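Local coordinates for protein gamma-glutamyltranspeptidase (Klebsiella pneumoniae subsp. pneumoniae, PDB 5HFT) that catalyses the conversion of oxamate to oxalate in the uric acid degradation pathway, as a member of the gamma-glutamyltransferase family, at residues Y71-G76 with T169-H174; R119-A124 with H185-S190; D80-I85 with D96-A101; L125-T130 with M244-G249; L215-S220 with G229-R234. All coordinates share one frame; numbering follows the deposited sequence.

Interaction 1: residues Y71-G76 with T169-H174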
# COMPACT_ATOMS: atom_id res chain seq x y z
N TYR A 71 11.18 0.76 -6.24
CA TYR A 71 11.34 0.25 -4.87
C TYR A 71 11.09 -1.26 -4.79
O TYR A 71 10.25 -1.71 -4.00
CB TYR A 71 10.41 0.96 -3.90
CG TYR A 71 10.96 2.23 -3.27
CD1 TYR A 71 12.31 2.55 -3.36
CD2 TYR A 71 10.12 3.10 -2.59
CE1 TYR A 71 12.82 3.71 -2.79
CE2 TYR A 71 10.62 4.28 -2.02
CZ TYR A 71 11.97 4.58 -2.12
OH TYR A 71 12.46 5.75 -1.55
N PRO A 72 11.83 -2.08 -5.56
CA PRO A 72 11.50 -3.51 -5.66
C PRO A 72 11.62 -4.29 -4.35
O PRO A 72 11.04 -5.39 -4.25
CB PRO A 72 12.49 -4.04 -6.70
CG PRO A 72 13.63 -3.09 -6.67
CD PRO A 72 13.01 -1.74 -6.39
N HIS A 73 12.34 -3.77 -3.36
CA HIS A 73 12.57 -4.53 -2.14
C HIS A 73 11.43 -4.40 -1.17
O HIS A 73 11.36 -5.18 -0.21
CB HIS A 73 13.85 -4.06 -1.43
CG HIS A 73 13.85 -2.61 -1.07
ND1 HIS A 73 13.80 -1.61 -2.01
CD2 HIS A 73 13.91 -2.00 0.13
CE1 HIS A 73 13.83 -0.44 -1.40
NE2 HIS A 73 13.89 -0.65 -0.10
N MET A 74 10.59 -3.38 -1.35
CA MET A 74 9.47 -3.07 -0.47
C MET A 74 8.11 -3.38 -1.06
O MET A 74 7.11 -3.35 -0.33
CB MET A 74 9.47 -1.58 -0.10
CG MET A 74 10.49 -1.13 0.93
SD MET A 74 10.23 0.63 1.24
CE MET A 74 10.88 0.76 2.91
N ASN A 75 8.03 -3.67 -2.36
CA ASN A 75 6.76 -3.86 -3.04
C ASN A 75 7.09 -4.26 -4.47
O ASN A 75 8.22 -4.13 -4.92
CB ASN A 75 5.89 -2.58 -3.02
CG ASN A 75 6.27 -1.61 -4.11
OD1 ASN A 75 5.59 -1.50 -5.13
ND2 ASN A 75 7.40 -0.94 -3.94
N GLY A 76 6.08 -4.74 -5.19
CA GLY A 76 6.25 -5.04 -6.60
C GLY A 76 5.10 -5.88 -7.10
O GLY A 76 4.09 -6.08 -6.41
N THR A 169 18.11 3.59 -5.25
CA THR A 169 17.88 4.24 -3.98
C THR A 169 18.83 3.71 -2.91
O THR A 169 19.33 2.59 -2.97
CB THR A 169 16.41 4.07 -3.58
OG1 THR A 169 16.00 2.74 -3.96
CG2 THR A 169 15.55 5.13 -4.26
N ALA A 170 19.04 4.54 -1.89
CA ALA A 170 19.87 4.12 -0.79
C ALA A 170 19.19 3.04 0.03
O ALA A 170 19.85 2.13 0.54
CB ALA A 170 20.24 5.32 0.08
N SER A 171 17.86 3.11 0.17
CA SER A 171 17.20 2.09 0.98
C SER A 171 17.18 0.74 0.27
O SER A 171 17.27 -0.30 0.93
CB SER A 171 15.79 2.53 1.37
OG SER A 171 14.98 2.70 0.23
N GLN A 172 17.10 0.73 -1.07
CA GLN A 172 17.28 -0.52 -1.82
C GLN A 172 18.67 -1.09 -1.63
O GLN A 172 18.83 -2.31 -1.50
CB GLN A 172 17.02 -0.29 -3.31
CG GLN A 172 17.41 -1.50 -4.13
CD GLN A 172 17.13 -1.30 -5.60
OE1 GLN A 172 16.48 -0.33 -5.99
NE2 GLN A 172 17.64 -2.22 -6.42
N ALA A 173 19.69 -0.23 -1.66
CA ALA A 173 21.04 -0.69 -1.37
C ALA A 173 21.15 -1.20 0.07
O ALA A 173 21.72 -2.27 0.32
CB ALA A 173 22.05 0.42 -1.64
N HIS A 174 20.60 -0.45 1.02
CA HIS A 174 20.70 -0.84 2.43
C HIS A 174 19.95 -2.14 2.69
O HIS A 174 20.51 -3.08 3.27
CB HIS A 174 20.17 0.28 3.33
CG HIS A 174 20.27 -0.01 4.80
ND1 HIS A 174 19.18 -0.38 5.56
CD2 HIS A 174 21.33 0.03 5.64
CE1 HIS A 174 19.57 -0.56 6.81
NE2 HIS A 174 20.87 -0.32 6.89
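The imidazole of His-73 lies flat against the helix that begins after Thr-169, with one face turned to the backbone of Gln-172. Gln-172 CA stands 3.7 Å from the centre of that ring, 19° off its normal, in a CH-pi contact; Met-74 CG lies over the opposite face. Ser-171 approaches differently, its OG lying near the ring plane at the edge, 3.5 Å from His-73 NE2, with no hydrogen bond between them. The ring reaches the helix because His-73 CG sits between its own backbone N and carbonyl carbon (chi1 59°). The contact joins the end of one helix to the start of another: Tyr-71 is the first residue to leave helical geometry after helix 56-70, and Thr-169 is the N-cap of helix 170-178. Tyr-71 and Thr-169 cross at about a right angle, with Thr-169 CB in plane at the phenol edge. The short branches of Thr-169 let both OG1 and CG2 come close to Tyr-71 CE1, CG2 at 3.4 Å. Gln-172 runs out extended, crossing the ring of Pro-72 nearly perpendicularly, and its OE1 lies 3.8 Å from Pro-72 CD. Beyond the contact, an aromatic side chain of the partner chain also packs on His-73.

Interaction 2: residues R119-A124 with H185-S190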
# COMPACT_ATOMS: atom_id res chain seq x y z
N ARG A 119 11.71 -17.29 4.49
CA ARG A 119 12.30 -17.24 3.17
C ARG A 119 12.21 -18.63 2.53
O ARG A 119 11.78 -19.59 3.15
CB ARG A 119 13.74 -16.72 3.25
CG ARG A 119 13.93 -15.67 4.38
CD ARG A 119 13.31 -14.29 4.05
NE ARG A 119 13.75 -13.25 4.99
CZ ARG A 119 13.81 -11.94 4.73
NH1 ARG A 119 13.46 -11.46 3.54
NH2 ARG A 119 14.24 -11.10 5.67
N GLY A 120 12.60 -18.72 1.26
CA GLY A 120 12.52 -19.95 0.52
C GLY A 120 11.18 -20.15 -0.17
O GLY A 120 10.19 -19.47 0.11
N PRO A 121 11.14 -21.11 -1.09
CA PRO A 121 9.90 -21.38 -1.85
C PRO A 121 8.69 -21.71 -0.99
O PRO A 121 7.56 -21.55 -1.46
CB PRO A 121 10.27 -22.57 -2.74
CG PRO A 121 11.77 -22.45 -2.89
CD PRO A 121 12.28 -21.90 -1.59
N GLN A 122 8.88 -22.19 0.24
CA GLN A 122 7.75 -22.52 1.10
C GLN A 122 7.13 -21.29 1.76
O GLN A 122 6.02 -21.38 2.29
CB GLN A 122 8.19 -23.52 2.17
N ALA A 123 7.84 -20.17 1.81
CA ALA A 123 7.26 -18.97 2.37
C ALA A 123 6.43 -18.22 1.35
O ALA A 123 5.60 -17.39 1.73
CB ALA A 123 8.36 -18.05 2.90
N ALA A 124 6.66 -18.49 0.07
CA ALA A 124 5.95 -17.87 -1.04
C ALA A 124 4.67 -18.65 -1.36
O ALA A 124 4.47 -19.11 -2.49
CB ALA A 124 6.85 -17.78 -2.26
N HIS A 185 21.30 -17.00 -1.24
CA HIS A 185 21.22 -18.27 -1.93
C HIS A 185 19.84 -18.59 -2.51
O HIS A 185 19.70 -19.60 -3.22
CB HIS A 185 21.66 -19.39 -0.99
CG HIS A 185 23.14 -19.43 -0.78
ND1 HIS A 185 24.03 -19.61 -1.81
CD2 HIS A 185 23.88 -19.27 0.34
CE1 HIS A 185 25.26 -19.57 -1.34
NE2 HIS A 185 25.20 -19.36 -0.04
N GLN A 186 18.83 -17.73 -2.28
CA GLN A 186 17.47 -18.04 -2.69
C GLN A 186 17.33 -18.06 -4.21
O GLN A 186 18.06 -17.37 -4.93
CB GLN A 186 16.50 -17.04 -2.10
CG GLN A 186 16.59 -16.92 -0.62
CD GLN A 186 16.02 -18.13 0.06
OE1 GLN A 186 15.57 -19.07 -0.59
NE2 GLN A 186 16.03 -18.11 1.39
N PRO A 187 16.40 -18.86 -4.74
CA PRO A 187 16.29 -18.99 -6.19
C PRO A 187 16.04 -17.64 -6.83
O PRO A 187 15.06 -16.97 -6.54
CB PRO A 187 15.09 -19.93 -6.38
CG PRO A 187 14.87 -20.55 -5.09
CD PRO A 187 15.33 -19.59 -4.04
N GLY A 188 16.94 -17.24 -7.71
CA GLY A 188 16.78 -16.00 -8.42
C GLY A 188 17.31 -14.77 -7.73
O GLY A 188 17.41 -13.72 -8.38
N PHE A 189 17.68 -14.84 -6.45
CA PHE A 189 18.05 -13.63 -5.73
C PHE A 189 19.28 -12.94 -6.32
O PHE A 189 19.20 -11.80 -6.81
CB PHE A 189 18.31 -13.92 -4.25
CG PHE A 189 18.43 -12.66 -3.43
CD1 PHE A 189 17.29 -12.05 -2.92
CD2 PHE A 189 19.66 -12.04 -3.26
CE1 PHE A 189 17.40 -10.88 -2.19
CE2 PHE A 189 19.76 -10.87 -2.53
CZ PHE A 189 18.64 -10.29 -2.00
N SER A 190 20.45 -13.62 -6.29
CA SER A 190 21.71 -12.97 -6.65
C SER A 190 21.70 -12.49 -8.10
O SER A 190 22.14 -11.37 -8.38
CB SER A 190 22.88 -13.92 -6.40
OG SER A 190 22.91 -15.00 -7.32
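Gln-186 lays its side-chain amide against CB of Arg-119 and the backbone of Gly-120, and this is the close part of the contact. Its NE2 comes 3.3 Å from Arg-119 CB, while its OE1 lies 3.4 Å from Gly-120 CA. No hydrogen bond forms here; NE2 and the Gly-120 N are both donors. A bend at chi2 (-73°) of the glutamine lays the amide alongside Gly-120. Gly-120, buried, has a positive phi of 89°, a backbone shape in which a CB would run into the preceding carbonyl oxygen, so glycine suits the place. Beyond CB, Arg-119 leads away, and its NH1 is hydrogen-bonded to the backbone of the partner chain.

Packing is looser where the two prolines meet, with Pro-187 at the margin of the contact. Pro-121 and Pro-187 meet ring to ring, CG to CG at 4.2 Å, two rigid apolar groups that need no polar partner from each other. Pro-187 and Gly-188 occupy the two central positions of a turn from Gln-186 to Phe-189, closed by Phe-189 N bonding to Gln-186 O at 3.0 Å: the proline-glycine pair of a type II beta turn, just ahead of the helix that holds Ser-190.

Interaction 3: residues D80-I85 with D96-A101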
# COMPACT_ATOMS: atom_id res chain seq x y z
N ASP A 80 0.64 -7.88 -2.83
CA ASP A 80 -0.78 -7.58 -2.72
C ASP A 80 -1.01 -6.07 -2.76
O ASP A 80 -0.08 -5.29 -2.53
CB ASP A 80 -1.34 -8.17 -1.42
CG ASP A 80 -1.38 -9.68 -1.45
OD1 ASP A 80 -1.49 -10.23 -2.57
OD2 ASP A 80 -1.32 -10.31 -0.38
N GLY A 81 -2.25 -5.68 -3.05
CA GLY A 81 -2.58 -4.27 -3.18
C GLY A 81 -3.95 -3.96 -2.62
O GLY A 81 -4.83 -4.82 -2.53
N PHE A 82 -4.12 -2.70 -2.23
CA PHE A 82 -5.33 -2.27 -1.54
C PHE A 82 -5.73 -0.88 -1.99
O PHE A 82 -4.92 0.05 -1.95
CB PHE A 82 -5.12 -2.29 -0.02
CG PHE A 82 -4.61 -3.63 0.52
CD1 PHE A 82 -3.25 -3.95 0.48
CD2 PHE A 82 -5.49 -4.54 1.08
CE1 PHE A 82 -2.79 -5.16 0.98
CE2 PHE A 82 -5.03 -5.76 1.59
CZ PHE A 82 -3.69 -6.07 1.54
N TRP A 83 -6.97 -0.73 -2.42
CA TRP A 83 -7.49 0.54 -2.89
C TRP A 83 -8.63 1.00 -2.01
O TRP A 83 -9.47 0.21 -1.60
CB TRP A 83 -8.01 0.44 -4.30
CG TRP A 83 -7.04 -0.03 -5.29
CD1 TRP A 83 -6.44 -1.26 -5.35
CD2 TRP A 83 -6.57 0.70 -6.42
NE1 TRP A 83 -5.62 -1.33 -6.44
CE2 TRP A 83 -5.67 -0.13 -7.12
CE3 TRP A 83 -6.82 1.99 -6.91
CZ2 TRP A 83 -5.04 0.27 -8.28
CZ3 TRP A 83 -6.19 2.38 -8.05
CH2 TRP A 83 -5.30 1.53 -8.73
N LEU A 84 -8.65 2.29 -1.73
CA LEU A 84 -9.84 3.01 -1.30
C LEU A 84 -10.03 4.11 -2.32
O LEU A 84 -9.10 4.87 -2.59
CB LEU A 84 -9.67 3.57 0.11
CG LEU A 84 -10.93 3.98 0.86
CD1 LEU A 84 -11.86 2.82 0.90
CD2 LEU A 84 -10.54 4.37 2.27
N ILE A 85 -11.20 4.15 -2.95
CA ILE A 85 -11.49 5.10 -4.01
C ILE A 85 -12.69 5.93 -3.60
O ILE A 85 -13.71 5.38 -3.17
CB ILE A 85 -11.76 4.38 -5.34
CG1 ILE A 85 -10.53 3.57 -5.75
CG2 ILE A 85 -12.16 5.38 -6.40
CD1 ILE A 85 -10.71 2.78 -7.02
N ASP A 96 -9.84 -5.11 -2.17
CA ASP A 96 -8.90 -5.96 -1.45
C ASP A 96 -8.24 -6.84 -2.50
O ASP A 96 -8.80 -7.85 -2.94
CB ASP A 96 -9.61 -6.80 -0.39
CG ASP A 96 -8.66 -7.70 0.38
OD1 ASP A 96 -7.51 -7.86 -0.05
OD2 ASP A 96 -9.08 -8.30 1.40
N ALA A 97 -7.05 -6.47 -2.93
CA ALA A 97 -6.39 -7.25 -3.97
C ALA A 97 -5.30 -8.12 -3.37
O ALA A 97 -4.14 -8.06 -3.79
CB ALA A 97 -5.85 -6.31 -5.05
N SER A 98 -5.63 -8.94 -2.38
CA SER A 98 -4.66 -9.81 -1.74
C SER A 98 -4.98 -11.27 -2.04
O SER A 98 -6.15 -11.68 -2.00
CB SER A 98 -4.59 -9.55 -0.23
OG SER A 98 -5.75 -9.99 0.43
N GLY A 99 -3.95 -12.05 -2.33
CA GLY A 99 -4.14 -13.42 -2.76
C GLY A 99 -4.25 -14.42 -1.63
O GLY A 99 -3.81 -14.20 -0.51
N ALA A 100 -4.86 -15.56 -1.96
CA ALA A 100 -5.06 -16.64 -1.00
C ALA A 100 -3.90 -17.64 -1.05
O ALA A 100 -3.13 -17.69 -2.00
CB ALA A 100 -6.38 -17.35 -1.29
N ALA A 101 -3.79 -18.43 0.02
CA ALA A 101 -2.81 -19.52 0.04
C ALA A 101 -2.99 -20.42 -1.17
O ALA A 101 -4.09 -20.54 -1.73
CB ALA A 101 -2.94 -20.33 1.33
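Asp-80 OD1 is gripped by two backbone N-H groups: Gly-99 N across the contact, at 3.1 Å, and Gly-129 N from the loop before helix 130-144. The bond from Gly-99 is fairly straight, 154° at the hydrogen, but it meets the carboxylate from above, 51° out of its plane. Asp-80 CG is anti to its carbonyl carbon (chi1 -69°), which places the carboxylate over Ser-98, with Asp-80 OD2 3.4 Å from Ser-98 CB. Outside the two segments, OD2 is engaged by the partner chain, where a basic side chain and a polar one both bind it.

Next to this site the chain forms an antiparallel hairpin, strands 80-86 and 93-97. Gly-81 and Ala-97 are a hydrogen-bonded pair: Ala-97 N donates to Gly-81 O at 2.8 Å, and Gly-81 N bonds back to Ala-97 O, whose position is less sure. Small residues suit the face they share, where Ala-97 also touches Ser-132 of helix 130-144. Phe-82 and Asp-96, a non-hydrogen-bonded pair, project on the other face. Their side chains run side by side with planes only modestly inclined, and Phe-82 CE2 lies 3.6 Å from Asp-96 OD1. That same oxygen receives Ser-98 OG at 2.8 Å on its syn side, which helps keep the carboxylate beside the ring; Arg-257 is a further, weak partner of both polar side chains.

Strand 80-86 continues the ladder into a strand of the partner chain. With both its oxygens engaged, the carboxylate of Asp-80 is fixed in rotation, tying hairpin, neighbouring loop and second chain together at one residue.

Interaction 4: residues L125-T130 with M244-G249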
# COMPACT_ATOMS: atom_id res chain seq x y z
N LEU A 125 3.81 -18.77 -0.34
CA LEU A 125 2.66 -19.67 -0.34
C LEU A 125 1.32 -19.01 -0.69
O LEU A 125 0.39 -19.74 -1.07
CB LEU A 125 2.54 -20.34 1.04
CG LEU A 125 1.88 -19.58 2.20
CD1 LEU A 125 1.79 -20.45 3.44
CD2 LEU A 125 2.59 -18.26 2.52
N THR A 126 1.16 -17.68 -0.59
CA THR A 126 -0.08 -17.03 -1.01
C THR A 126 0.08 -16.35 -2.36
O THR A 126 1.18 -15.98 -2.76
CB THR A 126 -0.57 -15.98 -0.01
OG1 THR A 126 0.32 -14.87 -0.02
CG2 THR A 126 -0.70 -16.55 1.40
N VAL A 127 -1.05 -16.22 -3.06
CA VAL A 127 -1.11 -15.62 -4.39
C VAL A 127 -0.84 -14.11 -4.32
O VAL A 127 -1.04 -13.46 -3.29
CB VAL A 127 -2.48 -15.93 -5.01
CG1 VAL A 127 -2.72 -15.20 -6.34
CG2 VAL A 127 -2.67 -17.42 -5.17
N ALA A 128 -0.35 -13.54 -5.43
CA ALA A 128 0.00 -12.13 -5.52
C ALA A 128 -1.16 -11.34 -6.12
O ALA A 128 -1.58 -11.61 -7.25
CB ALA A 128 1.27 -11.96 -6.35
N GLY A 129 -1.66 -10.34 -5.39
CA GLY A 129 -2.91 -9.72 -5.79
C GLY A 129 -2.91 -8.39 -6.53
O GLY A 129 -3.87 -8.13 -7.26
N THR A 130 -1.87 -7.54 -6.37
CA THR A 130 -1.94 -6.17 -6.89
C THR A 130 -2.44 -6.13 -8.31
O THR A 130 -3.31 -5.32 -8.65
CB THR A 130 -0.58 -5.46 -6.86
OG1 THR A 130 0.51 -6.35 -7.17
CG2 THR A 130 -0.37 -4.71 -5.59
N MET A 244 6.99 -24.40 -5.18
CA MET A 244 6.12 -23.46 -4.50
C MET A 244 4.71 -24.05 -4.38
O MET A 244 4.20 -24.64 -5.34
CB MET A 244 6.06 -22.14 -5.26
CG MET A 244 7.01 -21.05 -4.77
SD MET A 244 6.46 -19.45 -5.43
CE MET A 244 7.12 -19.55 -7.07
N PRO A 245 4.04 -23.88 -3.24
CA PRO A 245 2.72 -24.50 -3.04
C PRO A 245 1.59 -23.79 -3.77
O PRO A 245 0.52 -23.61 -3.18
CB PRO A 245 2.54 -24.44 -1.52
CG PRO A 245 3.28 -23.23 -1.13
CD PRO A 245 4.44 -23.08 -2.06
N ILE A 246 1.79 -23.38 -5.02
CA ILE A 246 0.81 -22.62 -5.78
C ILE A 246 0.64 -23.27 -7.15
O ILE A 246 1.61 -23.76 -7.73
CB ILE A 246 1.23 -21.14 -5.93
CG1 ILE A 246 1.52 -20.51 -4.57
CG2 ILE A 246 0.16 -20.30 -6.66
CD1 ILE A 246 1.83 -19.03 -4.67
N THR A 247 -0.59 -23.28 -7.65
CA THR A 247 -0.91 -23.89 -8.93
C THR A 247 -1.47 -22.86 -9.90
O THR A 247 -1.84 -21.74 -9.52
CB THR A 247 -1.92 -25.03 -8.78
OG1 THR A 247 -3.10 -24.55 -8.12
CG2 THR A 247 -1.32 -26.19 -8.00
N LEU A 248 -1.49 -23.24 -11.18
CA LEU A 248 -2.16 -22.44 -12.19
C LEU A 248 -3.62 -22.25 -11.85
O LEU A 248 -4.19 -21.18 -12.09
CB LEU A 248 -2.03 -23.09 -13.56
CG LEU A 248 -2.63 -22.38 -14.77
CD1 LEU A 248 -2.05 -20.96 -15.02
CD2 LEU A 248 -2.45 -23.28 -15.98
N GLY A 249 -4.25 -23.27 -11.27
CA GLY A 249 -5.63 -23.12 -10.85
C GLY A 249 -5.79 -21.99 -9.85
O GLY A 249 -6.72 -21.19 -9.94
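Leu-125 and Val-127 meet Pro-245 and Ile-246 in a buried, apolar contact between two connecting segments: the loop that leads into helix 130-144, and the link from helix 230-242 to helix 248-252. No hydrogen bond crosses it. At one end, Leu-125 CB rests 3.7 Å from Pro-245 CG, so the rigid proline ring meets the root of the leucine. The rest of that leucine turns elsewhere, because its CG is placed between backbone N and carbonyl carbon (chi1 81°), and it packs on Tyr-110, which also touches Pro-245.

Ile-246 fills the middle with its longer branch. Its CG1 lies 3.8 Å from Leu-125 O and its CD1 is 3.7 Å from Thr-126 O, so the branch runs along two successive carbonyl oxygens. Thr-126 O is hydrogen-bonded to an aromatic side chain of the partner chain. The second branch of Ile-246 points to the other end: CG2 is anti to the backbone N and comes 4.3 Å from Val-127 CG2, a looser meeting of methyl groups. A beta-branched residue suits this position, since its two branches serve the carbonyl oxygens and Val-127 respectively.

Backbone bonds between Leu-125 and Gly-102 and between Val-127 and Ala-100 also hold the loop. Met-239 of helix 230-242 packs on Ile-246, and Asp-250 and Leu-251 touch Val-127. Directly after Ile-246, Thr-247 is the N-cap of helix 248-252; its OG1 caps a helix N-H while its own N bonds to Asp-250 OD2, consistent with a capping box. The contact thus lies between the ends of helices 230-242 and 248-252 and the approach to helix 130-144.

Interaction 5: residues L215-S220 with G229-R234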
# COMPACT_ATOMS: atom_id res chain seq x y z
N LEU A 215 6.70 -6.93 -17.83
CA LEU A 215 5.84 -5.77 -18.04
C LEU A 215 5.47 -5.62 -19.51
O LEU A 215 4.36 -5.18 -19.82
CB LEU A 215 6.53 -4.52 -17.51
CG LEU A 215 6.62 -4.38 -15.99
CD1 LEU A 215 7.60 -3.28 -15.58
CD2 LEU A 215 5.26 -4.10 -15.38
N ARG A 216 6.37 -5.97 -20.42
CA ARG A 216 6.01 -5.93 -21.84
C ARG A 216 4.95 -6.98 -22.18
O ARG A 216 4.13 -6.73 -23.07
CB ARG A 216 7.24 -6.10 -22.72
CG ARG A 216 8.00 -4.82 -22.90
CD ARG A 216 8.95 -4.93 -24.06
NE ARG A 216 10.10 -5.70 -23.65
CZ ARG A 216 11.28 -5.18 -23.35
NH1 ARG A 216 11.45 -3.86 -23.45
NH2 ARG A 216 12.27 -5.97 -22.97
N MET A 217 4.99 -8.15 -21.52
CA MET A 217 3.92 -9.13 -21.70
C MET A 217 2.58 -8.59 -21.21
O MET A 217 1.56 -8.73 -21.90
CB MET A 217 4.26 -10.43 -20.97
CG MET A 217 5.24 -11.33 -21.71
SD MET A 217 5.49 -12.92 -20.89
CE MET A 217 4.07 -13.85 -21.47
N LEU A 218 2.56 -7.94 -20.04
CA LEU A 218 1.32 -7.36 -19.53
C LEU A 218 0.74 -6.36 -20.51
O LEU A 218 -0.49 -6.26 -20.65
CB LEU A 218 1.55 -6.70 -18.17
CG LEU A 218 1.82 -7.68 -17.02
CD1 LEU A 218 1.99 -6.96 -15.69
CD2 LEU A 218 0.72 -8.73 -16.94
N ALA A 219 1.60 -5.61 -21.21
CA ALA A 219 1.13 -4.57 -22.13
C ALA A 219 0.57 -5.16 -23.42
O ALA A 219 -0.37 -4.61 -24.00
CB ALA A 219 2.25 -3.58 -22.44
N SER A 220 1.16 -6.26 -23.91
CA SER A 220 0.68 -6.86 -25.15
C SER A 220 -0.56 -7.70 -24.90
O SER A 220 -1.57 -7.55 -25.60
CB SER A 220 1.76 -7.75 -25.78
OG SER A 220 3.04 -7.14 -25.76
N GLY A 229 -3.52 -15.72 -18.69
CA GLY A 229 -2.92 -15.66 -20.00
C GLY A 229 -1.55 -16.30 -20.04
O GLY A 229 -1.20 -17.11 -19.17
N PRO A 230 -0.75 -15.97 -21.08
CA PRO A 230 0.60 -16.56 -21.21
C PRO A 230 1.49 -16.36 -19.99
O PRO A 230 2.19 -17.29 -19.58
CB PRO A 230 1.18 -15.85 -22.45
CG PRO A 230 -0.02 -15.47 -23.26
CD PRO A 230 -1.12 -15.16 -22.26
N LEU A 231 1.49 -15.15 -19.42
CA LEU A 231 2.31 -14.89 -18.24
C LEU A 231 1.87 -15.73 -17.05
O LEU A 231 2.70 -16.09 -16.21
CB LEU A 231 2.26 -13.40 -17.88
CG LEU A 231 3.18 -13.06 -16.70
CD1 LEU A 231 4.61 -13.43 -17.04
CD2 LEU A 231 3.07 -11.61 -16.26
N ALA A 232 0.58 -16.04 -16.94
CA ALA A 232 0.17 -16.89 -15.83
C ALA A 232 0.76 -18.28 -15.98
O ALA A 232 1.24 -18.86 -15.00
CB ALA A 232 -1.35 -16.96 -15.78
N GLU A 233 0.78 -18.80 -17.20
CA GLU A 233 1.35 -20.12 -17.43
C GLU A 233 2.87 -20.12 -17.26
O GLU A 233 3.44 -21.09 -16.74
CB GLU A 233 0.90 -20.66 -18.79
CG GLU A 233 -0.61 -20.98 -18.78
CD GLU A 233 -1.11 -21.60 -20.05
OE1 GLU A 233 -1.05 -20.94 -21.11
OE2 GLU A 233 -1.60 -22.75 -19.99
N ARG A 234 3.55 -19.05 -17.68
CA ARG A 234 4.97 -18.95 -17.37
C ARG A 234 5.19 -18.85 -15.86
O ARG A 234 6.19 -19.38 -15.35
CB ARG A 234 5.61 -17.75 -18.06
CG ARG A 234 7.08 -17.57 -17.67
CD ARG A 234 7.57 -16.18 -17.89
NE ARG A 234 8.09 -16.00 -19.24
CZ ARG A 234 8.47 -14.82 -19.74
NH1 ARG A 234 8.38 -13.71 -18.99
NH2 ARG A 234 8.93 -14.74 -20.98
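Met-217 makes two kinds of contact with the start of helix 230-242, through its sulfur and through its methyl. The sulfur sits over one face of the Arg-234 guanidinium, displaced toward its rim, with Met-217 SD 3.5 Å from Arg-234 NH1; a polarisable thioether suits a flat cationic group. A bend at chi3 (82°) carries the methyl to the helix start, where Met-217 CE touches Pro-230 CB at 3.6 Å.

The remaining contacts are apolar. Leu-231 CD1 lies 4.0 Å from Met-217 SD, and Leu-231 CD2 meets Leu-218 CD2 at 3.8 Å, so the two branches of one leucine serve two neighbours. Pro-230, lacking an N-H, is at home in the first turn, just after the N-cap Gly-229.

No hydrogen bond crosses the contact; within segment 215-220, Arg-216 O accepts from Ser-220 N and, at 2.9 Å, from Ser-220 OG, which reach it from opposite faces of the carbonyl plane.

The two helix segments run roughly antiparallel, 145° apart, with axes 10.6 Å apart at closest. Helix 225-228 links them, with Phe-226 packed on Leu-218 and Leu-231. On the side away from helix 230-242, Leu-215 packs on helix 156-164, and Arg-216 forms a salt bridge to its Glu-163.

In the fold
Along the chain, both segments of interaction 3 fall between those of interaction 1, and both segments of interaction 5 between those of interaction 4. The centre of interaction 3 lies about 7 Å from the chain centre, those of the others about 15 to 21 Å. Interactions 3 and 4, centres about 14 Å apart, are stitched together by probable hydrogen bonds from Val-127 N to Ala-100 O and from Gly-129 N to Asp-80 OD1. Interaction 4 also packs on interaction 2, the centres about 15 Å apart, and, through Leu-248, on interaction 5. Thus the continuous loop 119-130 runs from interaction 2 through interaction 4, where it is bonded to the segments of interaction 3, and partner-chain residues reach all five contacts.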